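Local coordinates for DUF4621 domain-containing protein (Parabacteroides distasonis, PDB 4H3W), which is of unknown function but is probably a secreted protein, built from two beta-barrel domains, at residues 92-97 / 199-204; 250-255 / 296-301. One frame throughout, in Å; residues are numbered along the deposited sequence. Where two conformers were deposited one is given.

Interaction 1. Residues 92-97 / 199-204; sequences LALTNP and LPLTPA
Leu94 lays its side chain against the backbone turn of 200-202, with CD1 3.6 Å from Pro200 O and CD2 near the same oxygen. Its CG stands anti to the carbonyl carbon, beside the backbone N (chi1 -53°). CD1 also touches Leu199 CB, the two leucine side chains crossing at about a right angle, and CD2 comes 4.3 Å from Leu201 CD2. Thr95 binds Thr202 through its backbone N, which donates to Thr202 O at 3.0 Å, nearly along the C=O axis. In the conformer described, one of two, Thr95 OG1 donates to the same Thr202 O at 3.2 Å, from above the carbonyl plane, and the Thr202 CG2 methyl lies against CB and OG1 of Thr95. The motif on the 199-204 side is an inverse gamma turn centred on Leu201, placed where strand 194-200 runs out; a single beta bridge, Leu94 with Pro203, joins the loop 92-97 to what follows it. Ala204 N closes that bridge with a straight bond to Ala93 O (2.9 Å, 174° at the hydrogen), and the methyls of Ala93 and Ala204 stand near each other. Beyond Leu94, a water accepts from Asn96 N and donates to Pro200 O, while Pro97 CB packs 3.7 Å from Leu199 CD2. Leu199 and Leu201 also touch Met50 of strand 47-55.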
ATOM      1  N   LEU A  92       1.708  -0.092  -5.456  1.00 21.70           N
ATOM      2  CA  LEU A  92       1.545   0.906  -4.402  1.00 23.99           C
ATOM      3  C   LEU A  92       1.176   2.280  -4.970  1.00 22.19           C
ATOM      4  O   LEU A  92       1.960   3.199  -4.912  1.00 22.07           O
ATOM      5  CB  LEU A  92       2.820   0.961  -3.577  1.00 23.19           C
ATOM      6  CG  LEU A  92       2.781   1.893  -2.359  1.00 23.07           C
ATOM      7  CD1 LEU A  92       1.715   1.406  -1.416  1.00 23.82           C
ATOM      8  CD2 LEU A  92       4.143   1.981  -1.674  1.00 26.34           C
ATOM      9  N   ALA A  93       0.002   2.359  -5.599  1.00 21.54           N
ATOM     10  CA  ALA A  93      -0.529   3.579  -6.220  1.00 22.22           C
ATOM     11  C   ALA A  93      -1.273   4.372  -5.153  1.00 23.56           C
ATOM     12  O   ALA A  93      -2.276   3.891  -4.595  1.00 22.42           O
ATOM     13  CB  ALA A  93      -1.460   3.226  -7.352  1.00 24.21           C
ATOM     14  N   LEU A  94      -0.733   5.549  -4.837  1.00 23.84           N
ATOM     15  CA  LEU A  94      -1.182   6.390  -3.772  1.00 22.05           C
ATOM     16  C   LEU A  94      -1.616   7.716  -4.329  1.00 23.76           C
ATOM     17  O   LEU A  94      -1.152   8.168  -5.395  1.00 22.43           O
ATOM     18  CB  LEU A  94      -0.058   6.631  -2.713  1.00 23.65           C
ATOM     19  CG  LEU A  94       0.592   5.369  -2.150  1.00 22.36           C
ATOM     20  CD1 LEU A  94       1.750   5.679  -1.212  1.00 21.74           C
ATOM     21  CD2 LEU A  94      -0.483   4.559  -1.441  1.00 26.00           C
ATOM     22  N   THR A  95      -2.537   8.348  -3.628  1.00 21.41           N
ATOM     23  CA  THR A  95      -3.154   9.582  -4.069  0.50 23.31           C
ATOM     24  C   THR A  95      -2.230  10.779  -3.976  1.00 23.68           C
ATOM     25  O   THR A  95      -2.298  11.710  -4.785  1.00 22.48           O
ATOM     26  CB  THR A  95      -4.411   9.846  -3.204  0.50 25.83           C
ATOM     27  OG1 THR A  95      -5.341   8.767  -3.413  0.50 26.69           O
ATOM     28  CG2 THR A  95      -5.070  11.168  -3.558  0.50 28.10           C
ATOM     29  N   ASN A  96      -1.395  10.783  -2.943  1.00 23.76           N
ATOM     30  CA  ASN A  96      -0.602  11.998  -2.679  1.00 29.19           C
ATOM     31  C   ASN A  96       0.746  11.763  -1.995  1.00 24.58           C
ATOM     32  O   ASN A  96       1.078  12.400  -0.963  1.00 25.64           O
ATOM     33  CB  ASN A  96      -1.452  12.984  -1.880  1.00 29.94           C
ATOM     34  CG  ASN A  96      -0.857  14.385  -1.844  1.00 29.59           C
ATOM     35  OD1 ASN A  96      -0.250  14.855  -2.804  1.00 27.12           O
ATOM     36  ND2 ASN A  96      -1.084  15.081  -0.739  1.00 26.93           N
ATOM     37  N   PRO A  97       1.560  10.909  -2.598  1.00 22.68           N
ATOM     38  CA  PRO A  97       2.948  10.835  -2.187  1.00 21.93           C
ATOM     39  C   PRO A  97       3.574  12.149  -2.558  1.00 23.80           C
ATOM     40  O   PRO A  97       3.201  12.732  -3.581  1.00 25.76           O
ATOM     41  CB  PRO A  97       3.521   9.716  -3.054  1.00 22.11           C
ATOM     42  CG  PRO A  97       2.743   9.844  -4.327  1.00 21.64           C
ATOM     43  CD  PRO A  97       1.362  10.274  -3.927  1.00 21.50           C
ATOM     44  N   LEU A 199       4.647   9.156   2.241  1.00 25.62           N
ATOM     45  CA  LEU A 199       3.819   8.232   1.454  1.00 26.03           C
ATOM     46  C   LEU A 199       2.576   7.861   2.266  1.00 23.89           C
ATOM     47  O   LEU A 199       2.561   6.862   3.007  1.00 27.01           O
ATOM     48  CB  LEU A 199       4.617   6.998   1.036  1.00 25.49           C
ATOM     49  CG  LEU A 199       6.002   7.182   0.394  1.00 26.44           C
ATOM     50  CD1 LEU A 199       6.665   5.835   0.168  1.00 26.21           C
ATOM     51  CD2 LEU A 199       5.983   7.969  -0.915  1.00 26.06           C
ATOM     52  N   PRO A 200       1.538   8.681   2.183  1.00 23.12           N
ATOM     53  CA  PRO A 200       0.301   8.412   2.914  1.00 25.46           C
ATOM     54  C   PRO A 200      -0.445   7.258   2.276  1.00 28.82           C
ATOM     55  O   PRO A 200      -0.612   7.239   1.051  1.00 23.47           O
ATOM     56  CB  PRO A 200      -0.513   9.706   2.764  1.00 26.41           C
ATOM     57  CG  PRO A 200       0.424  10.724   2.215  1.00 29.91           C
ATOM     58  CD  PRO A 200       1.471   9.956   1.451  1.00 28.86           C
ATOM     59  N   LEU A 201      -0.920   6.336   3.102  1.00 26.52           N
ATOM     60  CA  LEU A 201      -1.569   5.166   2.601  1.00 27.16           C
ATOM     61  C   LEU A 201      -3.032   5.496   2.291  1.00 27.88           C
ATOM     62  O   LEU A 201      -3.945   5.009   2.959  1.00 27.31           O
ATOM     63  CB  LEU A 201      -1.413   3.977   3.587  1.00 26.53           C
ATOM     64  CG  LEU A 201       0.046   3.518   3.737  1.00 34.69           C
ATOM     65  CD1 LEU A 201       0.229   2.441   4.783  1.00 28.99           C
ATOM     66  CD2 LEU A 201       0.569   3.004   2.408  1.00 44.90           C
ATOM     67  N   THR A 202      -3.213   6.329   1.256  1.00 26.15           N
ATOM     68  CA  THR A 202      -4.496   6.622   0.643  1.00 25.84           C
ATOM     69  C   THR A 202      -4.446   6.006  -0.734  1.00 22.51           C
ATOM     70  O   THR A 202      -3.804   6.564  -1.629  1.00 23.37           O
ATOM     71  CB  THR A 202      -4.754   8.135   0.554  1.00 27.48           C
ATOM     72  OG1 THR A 202      -4.803   8.661   1.851  1.00 30.79           O
ATOM     73  CG2 THR A 202      -6.094   8.459  -0.067  1.00 28.99           C
ATOM     74  N   PRO A 203      -5.012   4.813  -0.906  1.00 21.74           N
ATOM     75  CA  PRO A 203      -4.904   4.168  -2.240  1.00 21.82           C
ATOM     76  C   PRO A 203      -5.559   4.970  -3.381  1.00 20.39           C
ATOM     77  O   PRO A 203      -6.582   5.603  -3.165  1.00 23.95           O
ATOM     78  CB  PRO A 203      -5.657   2.854  -2.064  1.00 22.70           C
ATOM     79  CG  PRO A 203      -5.596   2.616  -0.555  1.00 25.95           C
ATOM     80  CD  PRO A 203      -5.707   3.962   0.070  1.00 23.74           C
ATOM     81  N   ALA A 204      -4.935   4.935  -4.538  1.00 22.66           N
ATOM     82  CA  ALA A 204      -5.447   5.473  -5.785  1.00 22.66           C
ATOM     83  C   ALA A 204      -6.084   4.334  -6.570  1.00 23.21           C
ATOM     84  O   ALA A 204      -5.896   3.182  -6.198  1.00 22.57           O
ATOM     85  CB  ALA A 204      -4.306   6.100  -6.578  1.00 24.55           C
TER
HETATM   86  O   HOH W   1      -1.452   9.469  -0.496  1.00 31.62           O

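Interaction 2. Residues 250-255 / 296-301; sequences EMVIMD and DLNLHL
Glu250 reaches across to Asn298 and His300, its OE1 gripped by two donors from opposite faces of the carboxylate plane. CG is anti to the backbone N (chi1 179°) and the chain stays extended beyond it, which carries the carboxylate out over the neighbouring strand. His300 NE2 donates to OE1 at 3.0 Å, with OE1 in the ring plane, and Asn298 ND2 donates to it at 3.1 Å; the carboxylate is turned 70° from that amide. An alanine in place of Glu250 would probably leave His300 NE2 and Asn298 ND2 without this shared acceptor and the two side chains freer to turn. Underneath, Glu250-Asn298 and Val252-Asp296 are hydrogen-bonded antiparallel pairs flanking the non-hydrogen-bonded Met251-Leu297. Strands 246-254 and 294-302 are the inner pair of a four-stranded antiparallel sheet, with 208-215 on the far side of 294-302. On the Glu250-Val252 face, Val252 CG2 lies 3.7 Å from Asn298 ND2, and selenomethionine Met254 bends twice to bring CE 3.5 Å from Asp296 OD2, while Asp296 OD1 forms a salt bridge with Arg214. On the other face, selenomethionine Met251 bends at chi3 (-71°) to set CE 3.6 Å from Leu297 CD2, the two side chains running side by side. The face of Glu250, Asn298 and His300 thus carries the polar bonds, beside Val252, and the carboxylate would probably stabilise a protonated His300.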
ATOM      1  N   GLU A 250     -11.508 -14.588  -2.808  1.00 24.29           N
ATOM      2  CA  GLU A 250     -11.302 -15.945  -3.281  1.00 29.12           C
ATOM      3  C   GLU A 250     -11.131 -16.848  -2.067  1.00 29.19           C
ATOM      4  O   GLU A 250     -10.226 -16.642  -1.270  1.00 29.10           O
ATOM      5  CB  GLU A 250     -10.075 -15.979  -4.182  1.00 29.01           C
ATOM      6  CG  GLU A 250      -9.686 -17.332  -4.770  1.00 39.35           C
ATOM      7  CD  GLU A 250      -8.237 -17.363  -5.333  1.00 43.13           C
ATOM      8  OE1 GLU A 250      -7.383 -16.516  -4.931  1.00 35.42           O
ATOM      9  OE2 GLU A 250      -7.954 -18.239  -6.187  1.00 37.93           O
HETATM   10  N   MSE A 251     -11.972 -17.867  -1.962  1.00 27.06           N
HETATM   11  CA  MSE A 251     -11.979 -18.749  -0.802  1.00 26.65           C
HETATM   12  C   MSE A 251     -11.190 -20.009  -1.063  1.00 24.72           C
HETATM   13  O   MSE A 251     -11.399 -20.703  -2.076  1.00 28.02           O
HETATM   14  CB  MSE A 251     -13.440 -19.097  -0.470  1.00 26.52           C
HETATM   15  CG  MSE A 251     -13.482 -20.146   0.633  1.00 29.62           C
HETATM   16 SE   MSE A 251     -15.297 -20.352   1.367  0.75 31.57          SE
HETATM   17  CE  MSE A 251     -15.433 -18.660   2.324  1.00 35.52           C
ATOM     18  N   VAL A 252     -10.287 -20.340  -0.139  1.00 26.50           N
ATOM     19  CA  VAL A 252      -9.584 -21.602  -0.185  1.00 23.80           C
ATOM     20  C   VAL A 252      -9.871 -22.386   1.072  1.00 25.57           C
ATOM     21  O   VAL A 252      -9.767 -21.888   2.186  1.00 28.72           O
ATOM     22  CB  VAL A 252      -8.058 -21.433  -0.352  1.00 29.01           C
ATOM     23  CG1 VAL A 252      -7.384 -22.796  -0.568  1.00 28.27           C
ATOM     24  CG2 VAL A 252      -7.747 -20.476  -1.505  1.00 32.80           C
ATOM     25  N   ILE A 253     -10.237 -23.646   0.872  1.00 25.74           N
ATOM     26  CA  ILE A 253     -10.507 -24.538   1.961  1.00 26.71           C
ATOM     27  C   ILE A 253      -9.237 -25.328   2.195  1.00 29.97           C
ATOM     28  O   ILE A 253      -8.740 -25.925   1.267  1.00 29.14           O
ATOM     29  CB  ILE A 253     -11.667 -25.503   1.626  1.00 26.02           C
ATOM     30  CG1 ILE A 253     -12.928 -24.740   1.178  1.00 28.01           C
ATOM     31  CG2 ILE A 253     -11.964 -26.405   2.818  1.00 27.59           C
ATOM     32  CD1 ILE A 253     -13.503 -23.851   2.232  1.00 28.78           C
HETATM   33  N   MSE A 254      -8.773 -25.353   3.451  1.00 31.26           N
HETATM   34  CA  MSE A 254      -7.524 -25.994   3.843  1.00 31.17           C
HETATM   35  C   MSE A 254      -7.761 -27.161   4.781  1.00 28.28           C
HETATM   36  O   MSE A 254      -8.622 -27.117   5.669  1.00 29.41           O
HETATM   37  CB  MSE A 254      -6.656 -25.004   4.613  1.00 31.93           C
HETATM   38  CG  MSE A 254      -6.348 -23.687   3.901  1.00 35.69           C
HETATM   39 SE   MSE A 254      -5.031 -24.069   2.510  0.75 41.65          SE
HETATM   40  CE  MSE A 254      -3.356 -23.487   3.418  1.00 46.48           C
ATOM     41  N   ASP A 255      -6.960 -28.214   4.618  1.00 29.51           N
ATOM     42  CA  ASP A 255      -7.030 -29.389   5.471  1.00 30.01           C
ATOM     43  C   ASP A 255      -6.165 -29.224   6.735  1.00 33.42           C
ATOM     44  O   ASP A 255      -5.582 -28.149   6.955  1.00 31.70           O
ATOM     45  CB  ASP A 255      -6.679 -30.624   4.649  1.00 32.62           C
ATOM     46  CG  ASP A 255      -5.169 -30.795   4.390  1.00 37.45           C
ATOM     47  OD1 ASP A 255      -4.298 -30.094   4.972  1.00 41.51           O
ATOM     48  OD2 ASP A 255      -4.862 -31.701   3.603  1.00 35.92           O
ATOM     49  N   ASP A 296      -8.983 -20.148   4.189  1.00 30.07           N
ATOM     50  CA  ASP A 296      -8.231 -18.957   3.793  1.00 28.31           C
ATOM     51  C   ASP A 296      -9.067 -18.100   2.836  1.00 24.70           C
ATOM     52  O   ASP A 296      -9.529 -18.600   1.808  1.00 29.16           O
ATOM     53  CB  ASP A 296      -6.924 -19.330   3.111  1.00 30.12           C
ATOM     54  CG  ASP A 296      -5.807 -19.633   4.099  1.00 37.10           C
ATOM     55  OD1 ASP A 296      -5.822 -19.114   5.227  1.00 32.61           O
ATOM     56  OD2 ASP A 296      -4.897 -20.352   3.714  1.00 39.84           O
ATOM     57  N   LEU A 297      -9.271 -16.837   3.201  1.00 26.28           N
ATOM     58  CA  LEU A 297      -9.888 -15.821   2.332  1.00 24.77           C
ATOM     59  C   LEU A 297      -8.769 -15.034   1.695  1.00 26.15           C
ATOM     60  O   LEU A 297      -8.021 -14.334   2.394  1.00 28.61           O
ATOM     61  CB  LEU A 297     -10.788 -14.910   3.127  1.00 23.39           C
ATOM     62  CG  LEU A 297     -11.959 -15.542   3.884  1.00 26.70           C
ATOM     63  CD1 LEU A 297     -12.768 -14.518   4.650  1.00 29.93           C
ATOM     64  CD2 LEU A 297     -12.836 -16.292   2.882  1.00 25.37           C
ATOM     65  N   ASN A 298      -8.550 -15.247   0.407  1.00 22.96           N
ATOM     66  CA  ASN A 298      -7.615 -14.413  -0.349  1.00 24.01           C
ATOM     67  C   ASN A 298      -8.299 -13.129  -0.786  1.00 25.14           C
ATOM     68  O   ASN A 298      -9.226 -13.143  -1.614  1.00 26.95           O
ATOM     69  CB  ASN A 298      -7.064 -15.123  -1.565  1.00 27.83           C
ATOM     70  CG  ASN A 298      -6.232 -16.346  -1.222  1.00 32.95           C
ATOM     71  OD1 ASN A 298      -5.651 -16.462  -0.146  1.00 30.71           O
ATOM     72  ND2 ASN A 298      -6.155 -17.246  -2.156  1.00 32.86           N
ATOM     73  N   LEU A 299      -7.879 -12.031  -0.196  1.00 22.11           N
ATOM     74  CA  LEU A 299      -8.521 -10.753  -0.429  1.00 23.74           C
ATOM     75  C   LEU A 299      -7.729  -9.993  -1.474  1.00 23.83           C
ATOM     76  O   LEU A 299      -6.653  -9.465  -1.186  1.00 26.10           O
ATOM     77  CB  LEU A 299      -8.614  -9.965   0.864  1.00 24.61           C
ATOM     78  CG  LEU A 299      -9.165 -10.652   2.111  1.00 27.34           C
ATOM     79  CD1 LEU A 299      -9.103  -9.703   3.302  1.00 26.62           C
ATOM     80  CD2 LEU A 299     -10.579 -11.132   1.883  1.00 28.25           C
ATOM     81  N   HIS A 300      -8.249  -9.961  -2.691  1.00 25.69           N
ATOM     82  CA  HIS A 300      -7.657  -9.204  -3.797  1.00 23.26           C
ATOM     83  C   HIS A 300      -8.121  -7.737  -3.690  1.00 25.69           C
ATOM     84  O   HIS A 300      -9.299  -7.411  -3.944  1.00 24.16           O
ATOM     85  CB  HIS A 300      -8.001  -9.905  -5.125  1.00 27.96           C
ATOM     86  CG  HIS A 300      -7.550 -11.343  -5.169  1.00 38.43           C
ATOM     87  ND1 HIS A 300      -6.361 -11.743  -5.752  1.00 38.16           N
ATOM     88  CD2 HIS A 300      -8.116 -12.478  -4.668  1.00 35.40           C
ATOM     89  CE1 HIS A 300      -6.230 -13.052  -5.641  1.00 43.87           C
ATOM     90  NE2 HIS A 300      -7.272 -13.521  -4.973  1.00 43.58           N
ATOM     91  N   LEU A 301      -7.232  -6.875  -3.191  1.00 21.79           N
ATOM     92  CA  LEU A 301      -7.555  -5.480  -2.860  1.00 22.07           C
ATOM     93  C   LEU A 301      -7.277  -4.575  -4.022  1.00 21.92           C
ATOM     94  O   LEU A 301      -6.251  -4.701  -4.693  1.00 27.86           O
ATOM     95  CB  LEU A 301      -6.729  -5.003  -1.650  1.00 23.08           C
ATOM     96  CG  LEU A 301      -6.658  -5.925  -0.457  1.00 25.81           C
ATOM     97  CD1 LEU A 301      -5.676  -5.364   0.555  1.00 30.47           C
ATOM     98  CD2 LEU A 301      -8.024  -6.107   0.161  1.00 27.44           C
TER

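Overall arrangement
From the N terminus, the chain passes through strands 25-26, 41-44, 47-55 and 71-76 before the loop 92-97. Interaction 1 closes when residues 199-204 return past that loop, after a span of 101 residues that includes strands 109-117, 126-134 and 172-177. It ties the approach to strand 98-100 to the end of strand 194-200, two neighbours in one sheet. The chain then runs through strands 208-215 and 233-240 to 250-255, and interaction 2 closes a shorter span of 40 residues by pairing the central strands 246-254 and 294-302 of a different, four-stranded sheet. The contacts follow in series, neither nesting nor crossing; the centres of interaction 1 and interaction 2 are about 26 Å apart. The nearest atoms of interaction 1 and interaction 2 are about 8 Å apart.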